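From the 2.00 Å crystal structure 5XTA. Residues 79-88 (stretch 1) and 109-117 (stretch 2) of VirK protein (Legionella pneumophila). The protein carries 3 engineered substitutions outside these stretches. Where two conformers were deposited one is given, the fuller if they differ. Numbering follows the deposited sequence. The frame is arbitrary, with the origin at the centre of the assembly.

Stretch 1 79-88: KFNLDSEGDA
Stretch 2, residues 109-117: NCKLGDGFK

What do the first strand residues of stretch 1, 79-83, bring to the contact? Extended from Lys79 to Asp83, they offer two buried apolar side chains. Phe80 (chi1 m, chi2 -91°) meets Phe116 (chi1 t, chi2 88°) ring edge to ring edge, CD1 of Phe80 lying 4.1 Å from CE1 of Phe116. Leu82 (chi1 t, chi2 p) points toward stretch 2, and its CD1 rests 4.1 Å from CB of Leu112, which has the same rotamer.

How does the chain turn back? Asp83 to Gly86 form a type I beta turn, closed by Gly86 N to Asp83 O at 3.0 Å; Asp83 N also bonds Asp87 O at 2.9 Å. With chi1 p, Asp83 folds its carboxylate over the turn, where OD1 accepts Asp87 N at 2.9 Å. Gly86 adopts phi/psi 94/5, at which a CB would jam against the preceding carbonyl oxygen. Leu112 N to Gly86 O, 2.7 Å, begins the ladder between the stretches.

What holds Lys111 over the turn? Lys111 NZ donates to Glu85 O at 2.9 Å and makes a salt bridge with Asp87 OD1 at 2.6 Å, so one ammonium serves a carbonyl and a carboxylate. Asp87 has chi1 m; Lys111, at phi/psi -111/140, has chi1 to chi4 of -169°, 111°, -152° and 117°.

How do the backbones pair beyond the turn? Asp87-Ala88 runs antiparallel to Cys110-Lys111. Asp87 faces Lys111 as a non-hydrogen-bonded pair, CA to CA 4.9 Å, while Ala88 and Cys110, CA to CA 5.0 Å, form the hydrogen-bonded pair: Ala88 N to Cys110 O and Cys110 N to Ala88 O, both 2.8 Å and nearly straight.

Why does Ala88 fit here? Ala88 CB, on the sheet face shared with Cys110, lies over one face of the Phe116 ring, 3.7 Å from the centroid and 3.6 Å from CG of Phe116, a CH-pi contact.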

# COMPACT_ATOMS: atom_id res chain seq x y z
N LYS A 79 -10.02 10.86 -7.11
CA LYS A 79 -11.24 10.08 -7.06
C LYS A 79 -11.61 9.60 -8.49
O LYS A 79 -11.73 10.40 -9.40
CB LYS A 79 -12.33 10.95 -6.44
CG LYS A 79 -13.73 10.38 -6.44
CD LYS A 79 -13.85 9.23 -5.49
CE LYS A 79 -15.30 8.74 -5.46
NZ LYS A 79 -15.40 7.47 -4.72
N PHE A 80 -11.69 8.29 -8.67
CA PHE A 80 -11.91 7.66 -9.97
C PHE A 80 -13.34 7.18 -9.98
O PHE A 80 -13.79 6.57 -9.01
CB PHE A 80 -11.00 6.43 -10.13
CG PHE A 80 -9.54 6.75 -10.11
CD1 PHE A 80 -8.86 7.01 -11.28
CD2 PHE A 80 -8.83 6.78 -8.91
CE1 PHE A 80 -7.51 7.31 -11.27
CE2 PHE A 80 -7.48 7.07 -8.91
CZ PHE A 80 -6.82 7.34 -10.09
N ASN A 81 -14.06 7.50 -11.05
CA ASN A 81 -15.43 7.10 -11.24
C ASN A 81 -15.61 6.58 -12.67
O ASN A 81 -15.11 7.20 -13.60
CB ASN A 81 -16.31 8.31 -11.00
CG ASN A 81 -17.73 7.93 -10.64
OD1 ASN A 81 -18.44 7.29 -11.41
ND2 ASN A 81 -18.15 8.33 -9.47
N LEU A 82 -16.28 5.46 -12.83
CA LEU A 82 -16.53 4.87 -14.13
C LEU A 82 -17.96 4.43 -14.14
O LEU A 82 -18.38 3.66 -13.25
CB LEU A 82 -15.68 3.64 -14.33
CG LEU A 82 -16.02 2.77 -15.51
CD1 LEU A 82 -15.74 3.53 -16.80
CD2 LEU A 82 -15.24 1.46 -15.45
N ASP A 83 -18.72 4.88 -15.12
CA ASP A 83 -20.11 4.46 -15.17
C ASP A 83 -20.32 3.31 -16.14
O ASP A 83 -19.43 2.97 -16.92
CB ASP A 83 -21.04 5.66 -15.40
CG ASP A 83 -20.97 6.21 -16.82
OD1 ASP A 83 -20.60 5.49 -17.79
OD2 ASP A 83 -21.33 7.39 -16.98
N SER A 84 -21.51 2.72 -16.09
CA SER A 84 -21.82 1.56 -16.94
C SER A 84 -21.83 1.88 -18.45
O SER A 84 -21.76 0.97 -19.27
CB SER A 84 -23.14 0.93 -16.56
OG SER A 84 -24.18 1.84 -16.77
N GLU A 85 -21.91 3.15 -18.82
CA GLU A 85 -21.81 3.53 -20.24
C GLU A 85 -20.35 3.67 -20.72
O GLU A 85 -20.10 3.91 -21.90
CB GLU A 85 -22.59 4.83 -20.48
CG GLU A 85 -24.10 4.74 -20.20
CD GLU A 85 -24.75 6.11 -19.94
OE1 GLU A 85 -24.21 6.89 -19.10
OE2 GLU A 85 -25.80 6.43 -20.58
N GLY A 86 -19.38 3.52 -19.83
CA GLY A 86 -17.97 3.65 -20.19
C GLY A 86 -17.39 5.04 -19.97
O GLY A 86 -16.23 5.28 -20.33
N ASP A 87 -18.17 5.96 -19.39
CA ASP A 87 -17.71 7.33 -19.17
C ASP A 87 -16.95 7.38 -17.83
O ASP A 87 -17.48 6.96 -16.80
CB ASP A 87 -18.87 8.32 -19.14
CG ASP A 87 -19.79 8.19 -20.36
OD1 ASP A 87 -19.29 8.21 -21.49
OD2 ASP A 87 -21.02 8.05 -20.19
N ALA A 88 -15.70 7.83 -17.88
CA ALA A 88 -14.83 7.84 -16.74
C ALA A 88 -14.48 9.28 -16.39
O ALA A 88 -14.32 10.12 -17.26
CB ALA A 88 -13.56 7.05 -17.01
N ASN A 109 -11.92 13.92 -17.93
CA ASN A 109 -12.95 12.98 -18.36
C ASN A 109 -12.45 12.18 -19.52
O ASN A 109 -11.77 12.71 -20.37
CB ASN A 109 -14.22 13.74 -18.71
CG ASN A 109 -14.74 14.55 -17.52
OD1 ASN A 109 -15.52 14.05 -16.73
ND2 ASN A 109 -14.27 15.77 -17.38
N CYS A 110 -12.73 10.88 -19.49
CA CYS A 110 -12.24 9.91 -20.45
C CYS A 110 -13.28 8.88 -20.78
O CYS A 110 -14.29 8.82 -20.15
CB CYS A 110 -11.01 9.13 -19.98
SG CYS A 110 -10.10 9.73 -18.59
N LYS A 111 -13.00 8.10 -21.79
CA LYS A 111 -13.81 6.96 -22.13
C LYS A 111 -13.03 5.66 -21.83
O LYS A 111 -11.84 5.56 -22.10
CB LYS A 111 -14.21 7.08 -23.61
CG LYS A 111 -15.28 6.08 -24.05
CD LYS A 111 -16.65 6.70 -24.40
CE LYS A 111 -17.82 5.73 -24.16
NZ LYS A 111 -18.77 6.20 -23.11
N LEU A 112 -13.75 4.68 -21.29
CA LEU A 112 -13.21 3.37 -21.04
C LEU A 112 -12.72 2.75 -22.35
O LEU A 112 -13.44 2.77 -23.36
CB LEU A 112 -14.29 2.47 -20.45
CG LEU A 112 -13.92 1.01 -20.22
CD1 LEU A 112 -12.72 0.83 -19.29
CD2 LEU A 112 -15.11 0.24 -19.69
N GLY A 113 -11.50 2.21 -22.35
CA GLY A 113 -10.97 1.59 -23.54
C GLY A 113 -10.20 2.56 -24.41
O GLY A 113 -9.39 2.13 -25.22
N ASP A 114 -10.46 3.85 -24.26
CA ASP A 114 -9.77 4.88 -25.00
C ASP A 114 -8.64 5.62 -24.24
O ASP A 114 -7.46 5.21 -24.37
CB ASP A 114 -10.79 5.90 -25.55
CG ASP A 114 -10.18 6.89 -26.54
OD1 ASP A 114 -9.07 6.64 -27.09
OD2 ASP A 114 -10.84 7.93 -26.79
N GLY A 115 -8.96 6.65 -23.44
CA GLY A 115 -8.04 7.25 -22.48
C GLY A 115 -7.97 6.57 -21.10
O GLY A 115 -7.00 6.74 -20.37
N PHE A 116 -9.00 5.81 -20.73
CA PHE A 116 -9.07 5.16 -19.41
C PHE A 116 -9.11 3.64 -19.56
O PHE A 116 -10.06 3.06 -20.09
CB PHE A 116 -10.35 5.66 -18.75
CG PHE A 116 -10.49 5.29 -17.32
CD1 PHE A 116 -9.98 6.09 -16.31
CD2 PHE A 116 -11.22 4.18 -16.98
CE1 PHE A 116 -10.16 5.74 -14.99
CE2 PHE A 116 -11.38 3.82 -15.67
CZ PHE A 116 -10.85 4.60 -14.68
N LYS A 117 -8.05 2.97 -19.13
CA LYS A 117 -7.97 1.53 -19.26
C LYS A 117 -7.84 0.91 -17.91
O LYS A 117 -7.31 1.53 -16.98
CB LYS A 117 -6.78 1.17 -20.13
CG LYS A 117 -7.00 1.54 -21.60
CD LYS A 117 -5.91 0.91 -22.44
CE LYS A 117 -5.87 1.49 -23.84
NZ LYS A 117 -4.72 0.89 -24.56